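Local coordinates for Mgp-operon protein 3 (Mycoplasma pneumoniae, PDB 6RJ1), which probably works in cell adhesion of the pathogen Mycoplasma pneumoniae, as an extracellular, membrane-held protein that may recognise sugars, at residues 167-172 and 361-366; 236-241 and 441-446. One frame throughout, in Å; residues are numbered along the deposited sequence.

Contact 1: 167-172 and 361-366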
ATOM      1  N   GLU A 167       9.587   1.083  -8.836  1.00 52.12           N
ATOM      2  CA  GLU A 167      10.064   2.360  -8.322  1.00 52.36           C
ATOM      3  C   GLU A 167      10.732   2.166  -6.957  1.00 58.43           C
ATOM      4  O   GLU A 167      10.247   1.363  -6.149  1.00 59.30           O
ATOM      5  CB  GLU A 167       8.892   3.340  -8.173  1.00 53.48           C
ATOM      6  CG  GLU A 167       9.314   4.792  -8.003  1.00 60.99           C
ATOM      7  CD  GLU A 167       8.255   5.725  -7.446  1.00 75.66           C
ATOM      8  OE1 GLU A 167       7.113   5.269  -7.207  1.00 56.25           O
ATOM      9  OE2 GLU A 167       8.571   6.921  -7.257  1.00 66.28           O
ATOM     10  N   GLN A 168      11.814   2.934  -6.681  1.00 54.28           N
ATOM     11  CA  GLN A 168      12.473   2.904  -5.380  1.00 53.86           C
ATOM     12  C   GLN A 168      11.448   3.317  -4.302  1.00 58.09           C
ATOM     13  O   GLN A 168      10.545   4.104  -4.612  1.00 57.44           O
ATOM     14  CB  GLN A 168      13.758   3.759  -5.364  1.00 54.93           C
ATOM     15  CG  GLN A 168      13.567   5.264  -5.484  1.00 64.31           C
ATOM     16  CD  GLN A 168      14.878   6.007  -5.489  1.00 73.67           C
ATOM     17  OE1 GLN A 168      15.149   6.807  -6.379  1.00 68.12           O
ATOM     18  NE2 GLN A 168      15.722   5.767  -4.493  1.00 64.21           N
ATOM     19  N   PRO A 169      11.460   2.724  -3.085  1.00 54.81           N
ATOM     20  CA  PRO A 169      10.419   3.073  -2.109  1.00 54.77           C
ATOM     21  C   PRO A 169      10.372   4.548  -1.725  1.00 60.88           C
ATOM     22  O   PRO A 169      11.399   5.235  -1.717  1.00 61.00           O
ATOM     23  CB  PRO A 169      10.722   2.158  -0.917  1.00 56.17           C
ATOM     24  CG  PRO A 169      11.579   1.081  -1.458  1.00 59.96           C
ATOM     25  CD  PRO A 169      12.394   1.729  -2.527  1.00 55.42           C
ATOM     26  N   VAL A 170       9.161   5.045  -1.466  1.00 59.58           N
ATOM     27  CA  VAL A 170       8.935   6.422  -1.044  1.00 60.35           C
ATOM     28  C   VAL A 170       9.251   6.457   0.450  1.00 68.01           C
ATOM     29  O   VAL A 170       8.684   5.680   1.224  1.00 68.55           O
ATOM     30  CB  VAL A 170       7.499   6.918  -1.361  1.00 64.19           C
ATOM     31  CG1 VAL A 170       7.275   8.331  -0.826  1.00 64.32           C
ATOM     32  CG2 VAL A 170       7.198   6.857  -2.857  1.00 63.70           C
ATOM     33  N   THR A 171      10.185   7.317   0.849  1.00 65.81           N
ATOM     34  CA  THR A 171      10.576   7.418   2.254  1.00 65.96           C
ATOM     35  C   THR A 171       9.820   8.575   2.912  1.00 71.47           C
ATOM     36  O   THR A 171       9.328   9.453   2.193  1.00 72.93           O
ATOM     37  CB  THR A 171      12.107   7.589   2.380  1.00 67.99           C
ATOM     38  OG1 THR A 171      12.483   8.912   1.986  1.00 62.22           O
ATOM     39  CG2 THR A 171      12.885   6.527   1.612  1.00 64.15           C
ATOM     40  N   PRO A 172       9.770   8.661   4.260  1.00 66.43           N
ATOM     41  CA  PRO A 172       9.114   9.820   4.889  1.00 66.09           C
ATOM     42  C   PRO A 172       9.774  11.173   4.566  1.00 70.29           C
ATOM     43  O   PRO A 172       9.205  12.217   4.900  1.00 71.28           O
ATOM     44  CB  PRO A 172       9.205   9.497   6.383  1.00 67.51           C
ATOM     45  CG  PRO A 172      10.344   8.566   6.505  1.00 71.49           C
ATOM     46  CD  PRO A 172      10.298   7.732   5.279  1.00 66.96           C
ATOM     47  N   GLN A 361      18.802   5.425   6.348  1.00 66.89           N
ATOM     48  CA  GLN A 361      18.191   5.132   7.652  1.00 65.94           C
ATOM     49  C   GLN A 361      16.676   5.066   7.592  1.00 69.60           C
ATOM     50  O   GLN A 361      16.064   4.354   8.392  1.00 69.10           O
ATOM     51  CB  GLN A 361      18.669   6.102   8.740  1.00 66.60           C
ATOM     52  CG  GLN A 361      20.188   6.146   8.905  1.00 67.25           C
ATOM     53  CD  GLN A 361      20.859   7.218   8.062  1.00 77.77           C
ATOM     54  OE1 GLN A 361      20.342   7.679   7.034  1.00 70.48           O
ATOM     55  NE2 GLN A 361      22.035   7.641   8.487  1.00 70.57           N
ATOM     56  N   ALA A 362      16.074   5.791   6.631  1.00 66.12           N
ATOM     57  CA  ALA A 362      14.631   5.789   6.409  1.00 65.75           C
ATOM     58  C   ALA A 362      14.228   4.448   5.805  1.00 68.48           C
ATOM     59  O   ALA A 362      13.259   3.847   6.267  1.00 67.82           O
ATOM     60  CB  ALA A 362      14.227   6.937   5.495  1.00 66.54           C
ATOM     61  N   LEU A 363      15.025   3.951   4.828  1.00 64.01           N
ATOM     62  CA  LEU A 363      14.808   2.667   4.156  1.00 63.33           C
ATOM     63  C   LEU A 363      14.960   1.493   5.110  1.00 68.51           C
ATOM     64  O   LEU A 363      14.083   0.639   5.149  1.00 69.12           O
ATOM     65  CB  LEU A 363      15.736   2.496   2.945  1.00 62.92           C
ATOM     66  CG  LEU A 363      15.535   3.456   1.776  1.00 66.50           C
ATOM     67  CD1 LEU A 363      16.800   3.557   0.944  1.00 66.05           C
ATOM     68  CD2 LEU A 363      14.326   3.056   0.917  1.00 68.20           C
ATOM     69  N   HIS A 364      16.048   1.461   5.900  1.00 65.89           N
ATOM     70  CA  HIS A 364      16.300   0.414   6.898  1.00 65.57           C
ATOM     71  C   HIS A 364      15.077   0.240   7.831  1.00 68.17           C
ATOM     72  O   HIS A 364      14.691  -0.888   8.141  1.00 67.16           O
ATOM     73  CB  HIS A 364      17.565   0.750   7.719  1.00 66.51           C
ATOM     74  CG  HIS A 364      17.703  -0.083   8.955  1.00 70.09           C
ATOM     75  ND1 HIS A 364      18.145  -1.393   8.895  1.00 71.98           N
ATOM     76  CD2 HIS A 364      17.382   0.213  10.235  1.00 71.97           C
ATOM     77  CE1 HIS A 364      18.092  -1.848  10.134  1.00 71.54           C
ATOM     78  NE2 HIS A 364      17.641  -0.917  10.977  1.00 71.95           N
ATOM     79  N   GLN A 365      14.482   1.378   8.254  1.00 64.57           N
ATOM     80  CA  GLN A 365      13.313   1.491   9.121  1.00 63.82           C
ATOM     81  C   GLN A 365      12.028   0.990   8.444  1.00 68.75           C
ATOM     82  O   GLN A 365      11.098   0.588   9.143  1.00 69.22           O
ATOM     83  CB  GLN A 365      13.151   2.947   9.566  1.00 64.59           C
ATOM     84  CG  GLN A 365      12.605   3.107  10.984  1.00 72.79           C
ATOM     85  CD  GLN A 365      13.564   2.671  12.078  1.00 81.89           C
ATOM     86  OE1 GLN A 365      14.716   3.124  12.176  1.00 77.01           O
ATOM     87  NE2 GLN A 365      13.095   1.793  12.939  1.00 71.83           N
ATOM     88  N   MET A 366      11.977   1.021   7.095  1.00 64.75           N
ATOM     89  CA  MET A 366      10.847   0.565   6.273  1.00 64.42           C
ATOM     90  C   MET A 366      10.900  -0.960   6.002  1.00 67.13           C
ATOM     91  O   MET A 366       9.979  -1.517   5.382  1.00 66.07           O
ATOM     92  CB  MET A 366      10.852   1.284   4.924  1.00 66.77           C
ATOM     93  CG  MET A 366      10.451   2.708   4.999  1.00 70.90           C
ATOM     94  SD  MET A 366      10.796   3.503   3.433  1.00 75.61           S
ATOM     95  CE  MET A 366       9.443   2.884   2.467  1.00 72.41           C
TER

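Contact 2: 236-241 and 441-446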
ATOM      1  N   TRP A 236      18.007  -0.671  -6.234  1.00 55.63           N
ATOM      2  CA  TRP A 236      17.587   0.713  -6.068  1.00 54.26           C
ATOM      3  C   TRP A 236      18.749   1.460  -5.401  1.00 62.92           C
ATOM      4  O   TRP A 236      19.465   0.859  -4.582  1.00 62.91           O
ATOM      5  CB  TRP A 236      16.393   0.796  -5.115  1.00 51.16           C
ATOM      6  CG  TRP A 236      15.109   0.224  -5.612  1.00 50.95           C
ATOM      7  CD1 TRP A 236      14.504   0.467  -6.812  1.00 53.73           C
ATOM      8  CD2 TRP A 236      14.187  -0.558  -4.849  1.00 50.04           C
ATOM      9  NE1 TRP A 236      13.280  -0.159  -6.858  1.00 52.58           N
ATOM     10  CE2 TRP A 236      13.067  -0.808  -5.671  1.00 53.51           C
ATOM     11  CE3 TRP A 236      14.215  -1.107  -3.553  1.00 50.40           C
ATOM     12  CZ2 TRP A 236      11.978  -1.569  -5.237  1.00 52.85           C
ATOM     13  CZ3 TRP A 236      13.132  -1.848  -3.120  1.00 51.44           C
ATOM     14  CH2 TRP A 236      12.035  -2.086  -3.958  1.00 52.28           C
ATOM     15  N   PRO A 237      18.962   2.765  -5.680  1.00 61.72           N
ATOM     16  CA  PRO A 237      20.007   3.486  -4.940  1.00 62.33           C
ATOM     17  C   PRO A 237      19.463   3.970  -3.597  1.00 67.51           C
ATOM     18  O   PRO A 237      18.246   4.089  -3.418  1.00 66.32           O
ATOM     19  CB  PRO A 237      20.365   4.653  -5.864  1.00 63.81           C
ATOM     20  CG  PRO A 237      19.216   4.784  -6.833  1.00 67.67           C
ATOM     21  CD  PRO A 237      18.236   3.667  -6.593  1.00 63.16           C
ATOM     22  N   VAL A 238      20.366   4.233  -2.642  1.00 66.15           N
ATOM     23  CA  VAL A 238      20.003   4.764  -1.316  1.00 66.70           C
ATOM     24  C   VAL A 238      19.606   6.242  -1.479  1.00 71.60           C
ATOM     25  O   VAL A 238      18.812   6.765  -0.706  1.00 71.67           O
ATOM     26  CB  VAL A 238      21.122   4.583  -0.251  1.00 70.76           C
ATOM     27  CG1 VAL A 238      20.866   3.394   0.663  1.00 70.21           C
ATOM     28  CG2 VAL A 238      22.527   4.557  -0.854  1.00 70.86           C
ATOM     29  N   TYR A 239      20.146   6.880  -2.530  1.00 69.19           N
ATOM     30  CA  TYR A 239      19.923   8.270  -2.911  1.00 69.43           C
ATOM     31  C   TYR A 239      18.652   8.423  -3.730  1.00 75.64           C
ATOM     32  O   TYR A 239      18.293   7.537  -4.516  1.00 75.79           O
ATOM     33  CB  TYR A 239      21.127   8.822  -3.701  1.00 69.96           C
ATOM     34  CG  TYR A 239      22.458   8.356  -3.158  1.00 71.47           C
ATOM     35  CD1 TYR A 239      23.042   8.980  -2.059  1.00 73.24           C
ATOM     36  CD2 TYR A 239      23.119   7.268  -3.720  1.00 72.82           C
ATOM     37  CE1 TYR A 239      24.251   8.528  -1.528  1.00 75.18           C
ATOM     38  CE2 TYR A 239      24.330   6.809  -3.200  1.00 74.34           C
ATOM     39  CZ  TYR A 239      24.896   7.446  -2.105  1.00 82.23           C
ATOM     40  OH  TYR A 239      26.089   6.997  -1.590  1.00 81.54           O
ATOM     41  N   GLU A 240      17.977   9.561  -3.541  1.00 72.75           N
ATOM     42  CA  GLU A 240      16.758   9.936  -4.255  1.00 72.63           C
ATOM     43  C   GLU A 240      16.759  11.449  -4.522  1.00 76.55           C
ATOM     44  O   GLU A 240      17.242  12.207  -3.675  1.00 74.93           O
ATOM     45  CB  GLU A 240      15.482   9.448  -3.540  1.00 73.99           C
ATOM     46  CG  GLU A 240      15.321   9.899  -2.094  1.00 83.42           C
ATOM     47  CD  GLU A 240      13.888   9.838  -1.612  1.00 98.48           C
ATOM     48  OE1 GLU A 240      13.023  10.490  -2.241  1.00105.29           O
ATOM     49  OE2 GLU A 240      13.625   9.139  -0.609  1.00 83.66           O
ATOM     50  N   PRO A 241      16.273  11.908  -5.705  1.00 74.43           N
ATOM     51  CA  PRO A 241      16.337  13.348  -6.011  1.00 74.37           C
ATOM     52  C   PRO A 241      15.358  14.239  -5.252  1.00 79.60           C
ATOM     53  O   PRO A 241      14.279  13.792  -4.855  1.00 79.49           O
ATOM     54  CB  PRO A 241      16.085  13.395  -7.518  1.00 75.88           C
ATOM     55  CG  PRO A 241      15.252  12.211  -7.789  1.00 80.37           C
ATOM     56  CD  PRO A 241      15.690  11.145  -6.832  1.00 75.86           C
ATOM     57  N   ASP A 441      28.836   0.068  -0.703  1.00104.31           N
ATOM     58  CA  ASP A 441      28.054  -1.141  -0.977  1.00102.73           C
ATOM     59  C   ASP A 441      26.673  -0.804  -1.519  1.00101.24           C
ATOM     60  O   ASP A 441      25.937  -0.012  -0.914  1.00100.85           O
ATOM     61  CB  ASP A 441      27.889  -2.014   0.290  1.00105.13           C
ATOM     62  CG  ASP A 441      29.140  -2.215   1.125  1.00119.85           C
ATOM     63  OD1 ASP A 441      30.062  -2.932   0.656  1.00121.20           O
ATOM     64  OD2 ASP A 441      29.192  -1.672   2.253  1.00125.48           O
ATOM     65  N   ALA A 442      26.324  -1.418  -2.661  1.00 92.89           N
ATOM     66  CA  ALA A 442      24.996  -1.283  -3.260  1.00 89.96           C
ATOM     67  C   ALA A 442      24.018  -2.157  -2.467  1.00 86.88           C
ATOM     68  O   ALA A 442      24.428  -3.164  -1.877  1.00 86.51           O
ATOM     69  CB  ALA A 442      25.029  -1.732  -4.711  1.00 90.59           C
ATOM     70  N   LEU A 443      22.733  -1.769  -2.442  1.00 78.06           N
ATOM     71  CA  LEU A 443      21.683  -2.516  -1.738  1.00 75.23           C
ATOM     72  C   LEU A 443      21.413  -3.832  -2.467  1.00 76.82           C
ATOM     73  O   LEU A 443      21.619  -3.881  -3.675  1.00 76.72           O
ATOM     74  CB  LEU A 443      20.362  -1.713  -1.727  1.00 74.45           C
ATOM     75  CG  LEU A 443      20.311  -0.326  -1.090  1.00 77.68           C
ATOM     76  CD1 LEU A 443      18.959   0.301  -1.315  1.00 76.85           C
ATOM     77  CD2 LEU A 443      20.582  -0.382   0.396  1.00 79.41           C
ATOM     78  N   PRO A 444      20.875  -4.884  -1.807  1.00 71.57           N
ATOM     79  CA  PRO A 444      20.499  -6.099  -2.554  1.00 70.59           C
ATOM     80  C   PRO A 444      19.369  -5.846  -3.576  1.00 71.49           C
ATOM     81  O   PRO A 444      18.682  -4.825  -3.496  1.00 70.52           O
ATOM     82  CB  PRO A 444      20.031  -7.060  -1.448  1.00 72.30           C
ATOM     83  CG  PRO A 444      20.566  -6.491  -0.180  1.00 76.74           C
ATOM     84  CD  PRO A 444      20.551  -5.027  -0.375  1.00 72.72           C
ATOM     85  N   ASN A 445      19.186  -6.786  -4.532  1.00 67.26           N
ATOM     86  CA  ASN A 445      18.191  -6.804  -5.629  1.00 66.21           C
ATOM     87  C   ASN A 445      16.801  -6.282  -5.218  1.00 65.91           C
ATOM     88  O   ASN A 445      16.413  -6.407  -4.054  1.00 63.96           O
ATOM     89  CB  ASN A 445      17.988  -8.247  -6.157  1.00 66.99           C
ATOM     90  CG  ASN A 445      19.230  -9.002  -6.507  1.00113.47           C
ATOM     91  OD1 ASN A 445      19.608  -9.110  -7.678  1.00115.32           O
ATOM     92  ND2 ASN A 445      19.886  -9.564  -5.498  1.00111.61           N
ATOM     93  N   VAL A 446      16.024  -5.787  -6.207  1.00 60.05           N
ATOM     94  CA  VAL A 446      14.638  -5.364  -6.019  1.00 58.81           C
ATOM     95  C   VAL A 446      13.828  -6.594  -5.551  1.00 64.21           C
ATOM     96  O   VAL A 446      13.037  -6.487  -4.609  1.00 63.40           O
ATOM     97  CB  VAL A 446      14.061  -4.730  -7.316  1.00 61.07           C
ATOM     98  CG1 VAL A 446      12.541  -4.558  -7.245  1.00 60.10           C
ATOM     99  CG2 VAL A 446      14.740  -3.401  -7.627  1.00 60.72           C
TER

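Contact 1: 167-172 and 361-366
M366, in the segment that carries helix 360-365, reaches over and lays its thioether against P169, V170 and T171. From CB outward, the first two atoms, CB and CG, stay more than 4.5 Å from the 167-172 loop. SD is the first atom to arrive, 4.1 Å from T171 CA. There the chain bends, chi3 being 77°, and the terminal methyl comes to the P169 ring: M366 CE lies 3.7 Å from P169 CB, and also beside the carbonyl O of V170. The proline ring meets L363 as well, the two side chains crossing at about a right angle with P169 CG 4.1 Å from L363 CD2.

This is a loop packed against one side of segment 361-366: 167-172 leaves strand 165-167, which pairs with strand 650-654 in a large mixed sheet, and runs past A362, L363 and M366. No hydrogen bond joins the segments, so apolar contacts do the work.

T171 takes part with its carbon branch. T171 CG2 sits 3.8 Å from L363 CD2, and T171 CB is 3.8 Å from the methyl CB of A362, which also touches P172 CD at 4.0 Å. The hydroxyl OG1 of T171, placed between the backbone N and the carbonyl carbon at chi1 74°, is hydrogen-bonded to E240 OE2 beyond the two segments.

Contact 2: 236-241 and 441-446
V446 sets its CG2 methyl over one face of the W236 indole, a CH-pi contact. V446 CG2 is 3.7 Å from the centroid of the five-membered ring and 15° off its normal. The valine rotamer puts both methyls to use: with chi1 168°, CG1 is anti to the backbone N and reaches the benzo part of the indole, V446 CG1 lying 3.6 Å from W236 CZ2, while CG2, beside the N, takes the pyrrole part. The two side chains cross at about a right angle. W236 NE1 is hydrogen-bonded to V166 O, which helps fix how the ring is turned; P169 and Q168 also touch this side chain.

Three residues before V446, L443 points its CB toward the other segment. Its chi2 of 175° sets CD1 anti to CA, and L443 CD1 lies 3.4 Å from the carbonyl O of W236. The second methyl, L443 CD2, packs against V238, 3.8 Å from V238 CG1, the two side chains meeting obliquely. Nothing polar bridges the two segments, but L443 O accepts from S235 OG just before W236.

V446 is the first residue of helix 446-454, right after N445 at the N-cap position. The arrangement is a buried apolar contact at a helix N terminus, where a methyl-on-indole CH-pi contact joins the start of that helix to the loop before strand 239-241.

In the fold
Four segments follow one another from the N terminus: 167-172, 236-241, 361-366 and 441-446. Contact 1 joins the first to the third and contact 2 the second to the fourth, so the two long loops cross instead of nesting. Both closures span unmodelled chain, 273-350 in each and 377-439 in contact 2 alone. The centres lie about 10 Å apart, and the first two segments touch directly: Q168 NE2 is 3.1 Å from Y239 O, a probable hydrogen bond. Strand 239-241 also pairs with strand 356-358, just ahead of helix 360-365. Strand 165-167, the two-stranded antiparallel pair 239-241/356-358 and helices 360-365 and 446-454 are thereby tied together.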